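Local structure of formiminotetrahydrofolate cyclodeaminase (Thermotoga maritima, 1O5H) at residues Lys21-Cys24 and Asp25-Glu29; Pro69-Glu72 and Arg73-Glu76; Leu156-Ala159 and Val160-Glu164; Leu185-Leu188 and Glu189-Ala193; Met205-Gly208 and Ile209-Ser213. The protein probably catalyses the cyclisation of 5-formiminotetrahydrofolate to 5,10-methenyltetrahydrofolate with release of ammonia. All coordinates share one frame; numbering follows the deposited sequence.

Interaction 1: Lys21-Cys24 and Asp25-Glu29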
# COMPACT_ATOMS: atom_id res chain seq x y z
N LYS A 21 -10.52 11.01 -1.95
CA LYS A 21 -10.57 11.55 -3.30
C LYS A 21 -9.60 12.71 -3.44
O LYS A 21 -8.83 12.73 -4.39
CB LYS A 21 -11.98 11.99 -3.67
CG LYS A 21 -12.08 12.67 -5.01
CD LYS A 21 -13.52 12.86 -5.40
CE LYS A 21 -13.65 13.99 -6.42
NZ LYS A 21 -12.62 13.84 -7.48
N GLU A 22 -9.64 13.66 -2.49
CA GLU A 22 -8.72 14.81 -2.47
C GLU A 22 -7.26 14.37 -2.53
O GLU A 22 -6.52 14.75 -3.45
CB GLU A 22 -8.90 15.66 -1.21
CG GLU A 22 -9.88 16.82 -1.31
CD GLU A 22 -10.20 17.41 0.05
OE1 GLU A 22 -10.56 16.65 0.98
OE2 GLU A 22 -10.10 18.65 0.20
N PHE A 23 -6.84 13.58 -1.53
CA PHE A 23 -5.45 13.15 -1.47
C PHE A 23 -5.01 12.54 -2.80
O PHE A 23 -3.92 12.84 -3.29
CB PHE A 23 -5.18 12.16 -0.34
CG PHE A 23 -3.74 11.70 -0.27
CD1 PHE A 23 -2.72 12.59 0.08
CD2 PHE A 23 -3.41 10.39 -0.56
CE1 PHE A 23 -1.41 12.19 0.14
CE2 PHE A 23 -2.06 9.97 -0.51
CZ PHE A 23 -1.05 10.88 -0.17
N CYS A 24 -5.86 11.68 -3.37
CA CYS A 24 -5.54 11.04 -4.63
C CYS A 24 -5.41 12.03 -5.75
O CYS A 24 -4.39 12.08 -6.39
CB CYS A 24 -6.56 9.95 -4.98
SG CYS A 24 -6.17 8.40 -4.16
N ASP A 25 -6.46 12.82 -5.97
CA ASP A 25 -6.45 13.83 -7.02
C ASP A 25 -5.16 14.61 -6.97
O ASP A 25 -4.60 14.89 -8.01
CB ASP A 25 -7.65 14.75 -6.90
CG ASP A 25 -8.96 14.09 -7.36
OD1 ASP A 25 -8.92 13.00 -8.00
OD2 ASP A 25 -10.08 14.62 -7.12
N MSE A 26 -4.68 14.93 -5.77
CA MSE A 26 -3.44 15.68 -5.61
C MSE A 26 -2.19 14.92 -6.03
O MSE A 26 -1.26 15.48 -6.62
CB MSE A 26 -3.30 16.13 -4.16
CG MSE A 26 -4.26 17.24 -3.80
SE MSE A 26 -4.22 17.66 -1.90
CE MSE A 26 -5.15 19.60 -2.01
N VAL A 27 -2.16 13.63 -5.72
CA VAL A 27 -1.08 12.78 -6.17
C VAL A 27 -1.14 12.71 -7.69
O VAL A 27 -0.12 12.82 -8.36
CB VAL A 27 -1.19 11.38 -5.60
CG1 VAL A 27 -0.12 10.46 -6.19
CG2 VAL A 27 -1.07 11.42 -4.08
N ALA A 28 -2.34 12.57 -8.22
CA ALA A 28 -2.57 12.47 -9.65
C ALA A 28 -2.20 13.74 -10.42
O ALA A 28 -1.75 13.67 -11.56
CB ALA A 28 -4.04 12.08 -9.92
N GLU A 29 -2.38 14.89 -9.76
CA GLU A 29 -2.18 16.24 -10.32
C GLU A 29 -0.82 16.46 -10.94
O GLU A 29 0.16 15.81 -10.59
CB GLU A 29 -2.32 17.26 -9.20
CG GLU A 29 -3.30 18.38 -9.44
CD GLU A 29 -3.56 19.15 -8.16
OE1 GLU A 29 -2.86 18.89 -7.16
OE2 GLU A 29 -4.47 20.01 -8.15

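Interaction 2: Pro69-Glu72 and Arg73-Glu76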
# COMPACT_ATOMS: atom_id res chain seq x y z
N PRO A 69 -2.35 -7.18 28.11
CA PRO A 69 -1.37 -6.12 28.31
C PRO A 69 -0.66 -5.82 27.00
O PRO A 69 -0.61 -4.66 26.58
CB PRO A 69 -0.40 -6.71 29.35
CG PRO A 69 -0.94 -8.04 29.73
CD PRO A 69 -2.35 -8.13 29.23
N GLU A 70 -0.15 -6.86 26.35
CA GLU A 70 0.56 -6.70 25.07
C GLU A 70 -0.30 -6.09 23.96
O GLU A 70 0.21 -5.34 23.14
CB GLU A 70 1.18 -8.04 24.63
CG GLU A 70 2.20 -7.94 23.50
CD GLU A 70 3.40 -7.06 23.85
OE1 GLU A 70 3.56 -6.70 25.05
OE2 GLU A 70 4.18 -6.73 22.92
N MSE A 71 -1.59 -6.41 23.94
CA MSE A 71 -2.50 -5.92 22.90
C MSE A 71 -2.84 -4.45 23.09
O MSE A 71 -2.80 -3.67 22.14
CB MSE A 71 -3.78 -6.77 22.81
CG MSE A 71 -3.54 -8.21 22.40
SE MSE A 71 -2.77 -8.41 20.62
CE MSE A 71 -1.32 -9.71 20.93
N GLU A 72 -3.16 -4.05 24.31
CA GLU A 72 -3.42 -2.63 24.55
C GLU A 72 -2.19 -1.78 24.25
O GLU A 72 -2.31 -0.64 23.81
CB GLU A 72 -3.89 -2.40 25.97
CG GLU A 72 -5.39 -2.62 26.10
CD GLU A 72 -5.79 -3.18 27.47
OE1 GLU A 72 -4.92 -3.73 28.18
OE2 GLU A 72 -6.99 -3.09 27.83
N ARG A 73 -1.02 -2.37 24.49
CA ARG A 73 0.25 -1.73 24.21
C ARG A 73 0.40 -1.45 22.71
O ARG A 73 0.91 -0.40 22.32
CB ARG A 73 1.39 -2.62 24.72
CG ARG A 73 2.74 -1.91 24.88
CD ARG A 73 3.96 -2.85 24.88
NE ARG A 73 4.02 -3.65 23.66
CZ ARG A 73 4.50 -3.23 22.48
NH1 ARG A 73 4.98 -1.99 22.36
NH2 ARG A 73 4.49 -4.04 21.43
N ILE A 74 -0.05 -2.40 21.89
CA ILE A 74 0.07 -2.28 20.44
C ILE A 74 -0.92 -1.24 19.93
O ILE A 74 -0.56 -0.35 19.16
CB ILE A 74 -0.17 -3.64 19.75
CG1 ILE A 74 0.96 -4.59 20.10
CG2 ILE A 74 -0.24 -3.47 18.24
CD1 ILE A 74 0.70 -6.01 19.72
N VAL A 75 -2.17 -1.38 20.34
CA VAL A 75 -3.17 -0.39 20.01
C VAL A 75 -2.61 1.04 20.19
O VAL A 75 -2.65 1.86 19.27
CB VAL A 75 -4.42 -0.58 20.85
CG1 VAL A 75 -5.36 0.61 20.70
CG2 VAL A 75 -5.09 -1.86 20.43
N GLU A 76 -2.05 1.30 21.36
CA GLU A 76 -1.48 2.60 21.68
C GLU A 76 -0.33 2.96 20.73
O GLU A 76 -0.25 4.09 20.26
CB GLU A 76 -1.06 2.66 23.16
CG GLU A 76 0.01 3.69 23.51
CD GLU A 76 -0.52 5.10 23.69
OE1 GLU A 76 -0.71 5.52 24.86
OE2 GLU A 76 -0.75 5.79 22.66

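Interaction 3: Leu156-Ala159 and Val160-Glu164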
# COMPACT_ATOMS: atom_id res chain seq x y z
N LEU A 156 1.53 -4.73 2.99
CA LEU A 156 1.60 -3.29 2.79
C LEU A 156 2.85 -2.72 3.45
O LEU A 156 3.58 -1.97 2.83
CB LEU A 156 0.36 -2.61 3.36
CG LEU A 156 -0.95 -3.10 2.75
CD1 LEU A 156 -2.08 -2.41 3.46
CD2 LEU A 156 -0.98 -2.83 1.26
N CYS A 157 3.09 -3.14 4.69
CA CYS A 157 4.30 -2.76 5.39
C CYS A 157 5.54 -2.90 4.49
O CYS A 157 6.25 -1.93 4.20
CB CYS A 157 4.46 -3.63 6.63
SG CYS A 157 5.91 -3.21 7.60
N HIS A 158 5.76 -4.11 4.00
CA HIS A 158 6.87 -4.37 3.12
C HIS A 158 6.92 -3.42 1.92
O HIS A 158 7.99 -2.88 1.58
CB HIS A 158 6.78 -5.81 2.66
CG HIS A 158 7.91 -6.23 1.78
ND1 HIS A 158 7.76 -6.42 0.42
CD2 HIS A 158 9.20 -6.50 2.06
CE1 HIS A 158 8.91 -6.79 -0.10
NE2 HIS A 158 9.81 -6.85 0.88
N ALA A 159 5.79 -3.20 1.26
CA ALA A 159 5.79 -2.30 0.10
C ALA A 159 6.21 -0.88 0.51
O ALA A 159 6.97 -0.23 -0.20
CB ALA A 159 4.41 -2.27 -0.58
N VAL A 160 5.70 -0.41 1.65
CA VAL A 160 5.99 0.92 2.07
C VAL A 160 7.50 0.97 2.24
O VAL A 160 8.16 1.88 1.74
CB VAL A 160 5.29 1.27 3.38
CG1 VAL A 160 5.72 2.67 3.83
CG2 VAL A 160 3.79 1.25 3.18
N PHE A 161 8.05 -0.04 2.87
CA PHE A 161 9.47 -0.05 2.99
C PHE A 161 10.11 0.07 1.62
O PHE A 161 11.04 0.85 1.41
CB PHE A 161 10.01 -1.29 3.69
CG PHE A 161 11.46 -1.49 3.45
CD1 PHE A 161 12.40 -0.73 4.17
CD2 PHE A 161 11.90 -2.33 2.43
CE1 PHE A 161 13.81 -0.88 3.94
CE2 PHE A 161 13.29 -2.48 2.17
CZ PHE A 161 14.25 -1.75 2.94
N GLN A 162 9.65 -0.72 0.67
CA GLN A 162 10.24 -0.59 -0.67
C GLN A 162 10.10 0.81 -1.21
O GLN A 162 11.07 1.34 -1.71
CB GLN A 162 9.70 -1.61 -1.63
CG GLN A 162 10.26 -2.99 -1.33
CD GLN A 162 9.53 -4.10 -2.05
OE1 GLN A 162 8.30 -4.04 -2.25
NE2 GLN A 162 10.28 -5.12 -2.45
N VAL A 163 8.91 1.41 -1.07
CA VAL A 163 8.65 2.75 -1.60
C VAL A 163 9.70 3.69 -1.03
O VAL A 163 10.45 4.34 -1.76
CB VAL A 163 7.26 3.27 -1.23
CG1 VAL A 163 7.17 4.74 -1.44
CG2 VAL A 163 6.19 2.58 -2.04
N GLU A 164 9.77 3.72 0.29
CA GLU A 164 10.61 4.68 0.96
C GLU A 164 12.09 4.47 0.72
O GLU A 164 12.84 5.44 0.65
CB GLU A 164 10.29 4.66 2.43
CG GLU A 164 8.81 4.87 2.66
CD GLU A 164 8.31 6.23 2.24
OE1 GLU A 164 9.14 7.10 1.90
OE2 GLU A 164 7.08 6.45 2.27

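Interaction 4: Leu185-Leu188 and Glu189-Ala193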
# COMPACT_ATOMS: atom_id res chain seq x y z
N LEU A 185 23.08 4.96 4.51
CA LEU A 185 23.04 3.71 3.79
C LEU A 185 23.12 2.57 4.77
O LEU A 185 22.39 1.57 4.66
CB LEU A 185 24.18 3.62 2.80
CG LEU A 185 23.86 3.83 1.31
CD1 LEU A 185 23.43 5.20 1.11
CD2 LEU A 185 25.10 3.64 0.53
N GLU A 186 23.99 2.72 5.74
CA GLU A 186 24.14 1.74 6.78
C GLU A 186 22.83 1.48 7.56
O GLU A 186 22.40 0.32 7.69
CB GLU A 186 25.20 2.18 7.74
CG GLU A 186 25.59 1.05 8.65
CD GLU A 186 26.29 -0.03 7.88
OE1 GLU A 186 27.51 0.10 7.67
OE2 GLU A 186 25.61 -0.99 7.48
N GLU A 187 22.23 2.55 8.07
CA GLU A 187 20.95 2.48 8.74
C GLU A 187 19.92 1.81 7.86
O GLU A 187 19.23 0.90 8.26
CB GLU A 187 20.46 3.88 9.04
CG GLU A 187 19.30 3.88 10.01
CD GLU A 187 18.69 5.25 10.25
OE1 GLU A 187 19.22 6.26 9.77
OE2 GLU A 187 17.65 5.31 10.95
N LEU A 188 19.82 2.28 6.63
CA LEU A 188 18.91 1.67 5.69
C LEU A 188 19.10 0.14 5.64
O LEU A 188 18.14 -0.61 5.61
CB LEU A 188 19.14 2.26 4.32
CG LEU A 188 18.37 1.68 3.18
CD1 LEU A 188 16.89 1.62 3.54
CD2 LEU A 188 18.60 2.56 1.95
N GLU A 189 20.35 -0.30 5.65
CA GLU A 189 20.69 -1.70 5.46
C GLU A 189 20.11 -2.54 6.60
O GLU A 189 19.54 -3.63 6.39
CB GLU A 189 22.20 -1.78 5.45
CG GLU A 189 22.75 -2.90 4.61
CD GLU A 189 24.26 -2.89 4.52
OE1 GLU A 189 24.97 -2.77 5.56
OE2 GLU A 189 24.74 -3.05 3.40
N GLU A 190 20.26 -1.99 7.80
CA GLU A 190 19.78 -2.58 9.03
C GLU A 190 18.27 -2.59 9.13
O GLU A 190 17.68 -3.61 9.48
CB GLU A 190 20.27 -1.76 10.16
CG GLU A 190 21.69 -1.38 10.01
CD GLU A 190 22.43 -1.75 11.23
OE1 GLU A 190 22.33 -2.97 11.54
OE2 GLU A 190 23.04 -0.84 11.87
N GLN A 191 17.64 -1.46 8.85
CA GLN A 191 16.21 -1.43 8.92
C GLN A 191 15.69 -2.45 7.93
O GLN A 191 14.80 -3.24 8.22
CB GLN A 191 15.68 -0.04 8.63
CG GLN A 191 16.26 1.04 9.53
CD GLN A 191 15.90 0.87 10.97
OE1 GLN A 191 15.24 1.74 11.54
NE2 GLN A 191 16.33 -0.22 11.57
N GLU A 192 16.32 -2.51 6.77
CA GLU A 192 15.90 -3.45 5.77
C GLU A 192 15.89 -4.87 6.34
O GLU A 192 14.90 -5.62 6.19
CB GLU A 192 16.82 -3.37 4.57
CG GLU A 192 16.33 -4.22 3.43
CD GLU A 192 16.88 -3.83 2.08
OE1 GLU A 192 17.57 -2.78 1.96
OE2 GLU A 192 16.63 -4.59 1.15
N ALA A 193 16.98 -5.23 7.03
CA ALA A 193 17.13 -6.60 7.47
C ALA A 193 16.07 -6.93 8.49
O ALA A 193 15.44 -8.01 8.42
CB ALA A 193 18.51 -6.84 8.00

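Interaction 5: Met205-Gly208 and Ile209-Ser213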
# COMPACT_ATOMS: atom_id res chain seq x y z
N MSE A 205 4.83 -17.98 9.09
CA MSE A 205 3.81 -18.25 10.09
C MSE A 205 2.35 -18.22 9.59
O MSE A 205 1.55 -19.05 9.95
CB MSE A 205 3.96 -17.24 11.20
CG MSE A 205 3.83 -17.78 12.61
SE MSE A 205 4.39 -16.29 13.74
CE MSE A 205 6.32 -15.98 13.02
N LEU A 206 2.02 -17.29 8.71
CA LEU A 206 0.63 -17.12 8.36
C LEU A 206 0.21 -17.65 6.99
O LEU A 206 -0.96 -17.61 6.66
CB LEU A 206 0.25 -15.65 8.45
CG LEU A 206 0.26 -15.02 9.83
CD1 LEU A 206 -0.52 -13.74 9.81
CD2 LEU A 206 -0.35 -15.98 10.82
N GLU A 207 1.14 -18.16 6.18
CA GLU A 207 0.76 -18.50 4.79
C GLU A 207 -0.42 -19.50 4.73
O GLU A 207 -1.24 -19.46 3.80
CB GLU A 207 1.96 -18.98 3.95
CG GLU A 207 2.57 -20.32 4.39
CD GLU A 207 2.89 -21.27 3.23
OE1 GLU A 207 2.31 -21.13 2.13
OE2 GLU A 207 3.73 -22.19 3.43
N GLY A 208 -0.51 -20.38 5.72
CA GLY A 208 -1.49 -21.44 5.70
C GLY A 208 -2.95 -21.02 5.82
O GLY A 208 -3.87 -21.81 5.57
N ILE A 209 -3.19 -19.79 6.20
CA ILE A 209 -4.56 -19.41 6.46
C ILE A 209 -5.31 -19.34 5.15
O ILE A 209 -6.52 -19.29 5.11
CB ILE A 209 -4.62 -18.05 7.12
CG1 ILE A 209 -4.22 -16.97 6.10
CG2 ILE A 209 -3.73 -18.05 8.35
CD1 ILE A 209 -4.46 -15.54 6.54
N VAL A 210 -4.54 -19.33 4.08
CA VAL A 210 -5.08 -19.17 2.73
C VAL A 210 -5.85 -20.43 2.26
O VAL A 210 -6.63 -20.38 1.31
CB VAL A 210 -3.94 -18.65 1.81
CG1 VAL A 210 -3.51 -19.63 0.74
CG2 VAL A 210 -4.28 -17.29 1.26
N TRP A 211 -5.64 -21.54 2.96
CA TRP A 211 -6.29 -22.82 2.61
C TRP A 211 -6.86 -23.56 3.82
O TRP A 211 -7.71 -24.43 3.66
CB TRP A 211 -5.33 -23.75 1.86
CG TRP A 211 -4.10 -24.15 2.64
CD1 TRP A 211 -4.03 -25.03 3.69
CD2 TRP A 211 -2.76 -23.73 2.40
NE1 TRP A 211 -2.74 -25.16 4.13
CE2 TRP A 211 -1.93 -24.37 3.35
CE3 TRP A 211 -2.17 -22.85 1.47
CZ2 TRP A 211 -0.54 -24.17 3.40
CZ3 TRP A 211 -0.78 -22.64 1.53
CH2 TRP A 211 0.01 -23.30 2.49
N SER A 212 -6.41 -23.23 5.02
CA SER A 212 -6.90 -23.95 6.18
C SER A 212 -8.01 -23.23 6.93
O SER A 212 -7.81 -22.17 7.49
CB SER A 212 -5.76 -24.39 7.11
OG SER A 212 -4.99 -23.29 7.47
N SER A 213 -9.20 -23.82 6.90
CA SER A 213 -10.31 -23.41 7.77
C SER A 213 -10.52 -24.38 8.95
O SER A 213 -9.60 -24.62 9.75
CB SER A 213 -11.62 -23.18 6.97
OG SER A 213 -11.74 -24.08 5.88

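Interaction 1: Lys21-Cys24 and Asp25-Glu29
Lys-21 and Asp-25 sit one turn apart on the short helix 20-28, an i to i+4 ion pair, while Phe-23 and Val-27 repeat that spacing with apolar groups. Lys-21 NZ lies 2.7 Å from Asp-25 OD2, a salt bridge made on the syn lone pair of that oxygen, the side facing the other carboxylate oxygen. The lysine chain is extended as far as CE, and the bend at its last torsion (chi4 46°) turns the ammonium toward the aspartate. Its aliphatic part also runs near the carboxylate, with CG of Lys-21 3.5 Å from OD2 of Asp-25. The other oxygen, OD1, is engaged by Arg-82 of the second subunit, so one carboxylate serves two cations in two chains.

The apolar pair is a CH-pi contact. CG2 of Val-27 stands 4.1 Å from the centroid of the Phe-23 ring and 17° off the ring normal, placed over the face but displaced toward the rim, where CZ of Phe-23 is 3.9 Å away. Regular backbone bonds hold the spacing, among them Asp-25 N to Lys-21 O at 2.8 Å and Ala-28 N to Cys-24 O at 2.8 Å; Glu-29 then leaves helical geometry.

The chemistry is that of an amphipathic helix: Phe-23 packs on Val-39 and Val-42 of its own helix 36-56, Val-27 bridges both chains, touching Val-39 of its own and Ala-49 of the second subunit, and the aspartate, with a positive group at each oxygen, is likely to stay ionised and adds a polar link to the partner.

Interaction 2: Pro69-Glu72 and Arg73-Glu76
Glu-70 and Arg-73 run alongside each other in the same direction, forming an i to i+3 salt bridge at the partly exposed flank of this turn. Its main bond runs from Arg-73 NH2 to Glu-70 OE2 at 3.1 Å; NE adds two weak ones, the nearer to OE2. The carboxylate meets the guanidinium at its edge, but the planes are 36° apart and the donor comes from above the carboxylate plane, so this is no flat two-pronged pairing. A bend in the arginine (chi3 58°) brings NE and NH2 round to the glutamate. The same NH2 is also bridged to Glu-134 of helix 107-141, and an alanine in place of Glu-70 would probably take away the carboxylate that meets NE and NH2, leaving the bridge to Glu-134 without this second mate and the guanidinium freer to turn.

All this belongs to the first turns of the long helix 68-100, whose backbone bonds include Val-75 N to Met-71 O at 3.0 Å. The packed flank is buried: SE of Met-71 approaches CD1 of Ile-74 at 4.3 Å, and both side chains press on Leu-138 of helix 107-141. Val-75 turns to Ala-55 of helix 36-56. On the exposed side, Glu-72 makes a salt bridge with Arg-59.

Interaction 3: Leu156-Ala159 and Val160-Glu164
His-158 and Gln-162 meet one turn apart on helix 147-172, and here the main-chain polar atoms are well matched. Four amides find the carbonyl four residues back: Val-160 N to Leu-156 O at 2.9 Å, Phe-161 N to Cys-157 O at 2.9 Å, Gln-162 N to His-158 O at 2.9 Å and Val-163 N to Ala-159 O at 2.7 Å. Glu-164 N continues the series to Val-160 O.

Between the side chains the contact is packing. CG of Gln-162 lies over one face of the imidazole, and CD of Gln-162 is 3.4 Å from CE1 of His-158, with the ring and amide planes inclined at 52°. The histidine ring gets there with CG trans to its main-chain nitrogen (chi1 -178°). Its NE2 is satisfied only weakly, by OE2 of Glu-196, while the ring stacks with Tyr-199; both partners belong to helix 178-206.

The helix lies near the middle of the bundle. Leu-156 and Val-160 pack on helix 36-56, Val-160 also reaches Met-128 of helix 107-141, and Phe-161 faces helix 178-206. Ala-159 meets Ala-159 of the second subunit, which places this turn in the dimer interface.

Interaction 4: Leu185-Leu188 and Glu189-Ala193
Gln-191 and Glu-187 are joined by the straightest polar bond of this turn of helix 178-206: Gln-191 N to Glu-187 O at 2.9 Å, with an N-H...O angle of 175°. Leu-188 O takes the amide of Glu-192 at 2.9 Å, and Leu-185 O that of Glu-189 at 2.9 Å. Glu-186 O receives Glu-190 N at 3.2 Å and a weak second bond from Glu-189 N.

The acidic ends of two side chains find their cations on other helices. Glu-187 forms a salt bridge with Arg-126 of helix 107-141, and Glu-192 one with Lys-165 of helix 147-172; Gln-191 OE1 has a weak bond from Lys-129. Glu-186 and Glu-189 instead bring two acids together, OE2 of Glu-186 being modelled 2.7 Å from OE1 of Glu-189. At this resolution neither strain nor a shared proton can be read from that distance. Their carboxylates are turned 54° against each other. The bend of the Glu-186 chain at chi2 (68°) swings its end toward Glu-189.

Packing follows further out. CG of Glu-187 touches CG of Gln-191 at 4.2 Å, so the stems of these two polar chains make an aliphatic contact beneath their end groups. Leu-188 is buried between the neighbouring helices, against Leu-169 and Met-122.

The firm part of the charge pattern is thus the paired acids: Glu-187 with Arg-126 and Glu-192 with Lys-165 link helix 178-206 to helices 107-141 and 147-172 by opposite charges.

Interaction 5: Met205-Gly208 and Ile209-Ser213
Trp-211 folds back over Gly-208 because its first torsion (chi1 62°) sets CG between the backbone nitrogen and the carbonyl carbon. The indole then covers the glycine: CA of Gly-208 is 3.9 Å from the centroid of the six-membered ring, 19° off the normal, a CH-pi contact over the face. Glu-207 uses the same kind of first torsion, which brings its carboxylate to the far end of that ring, with OE1 of Glu-207 3.2 Å from CH2 of Trp-211. The two planes are nearly perpendicular, 80° apart.

Gly-208 O is gripped by three donors. Ser-212 N comes nearly in line with the carbonyl at 3.0 Å, while OG of Ser-212, at 2.7 Å, and Trp-211 N, at 3.2 Å, both stand well out of the carbonyl plane.

This is the fraying C-terminal end of helix 178-206, where alpha-helical spacing gives way to a 3-10 segment. The i to i+3 bonds mark the change: Ile-209 N to Leu-206 O at 3.2 Å, and a weak one from Val-210 N to Glu-207 O.

Ile-209 straddles the carbonyl of Leu-206, its CG2 3.3 Å and its CG1 3.4 Å from that oxygen, and it also touches Ala-147 of helix 147-172. With an alanine at Ile-209 both branches go, which would probably open a gap beside Ala-147 and leave the chain end less firmly seated on that helix. Leu-206 packs on the same helix at Thr-150 and Leu-151. Beyond it, Ser-212 O accepts a hydrogen bond from Lys-173 of the second subunit.

Overall arrangement
From the N terminus the five contacts follow in series; each lies within one continuous stretch, so none closes a long loop and none nests in or crosses another. Interaction 1 occupies the short helix 20-28, interaction 2 the start of helix 68-100, their centres about 34 Å apart. Interaction 3, nearest the chain centre, touches interaction 4 directly: CZ of Phe-161 is 3.3 Å from CG of Glu-192, joining the successive helices 147-172 and 178-206. Interactions 4 and 5 share helix 178-206, with centres about 30 Å apart. Interactions 1, 3 and 5 reach the second subunit, whereas 2 and 4 bind helices within the all-helical chain.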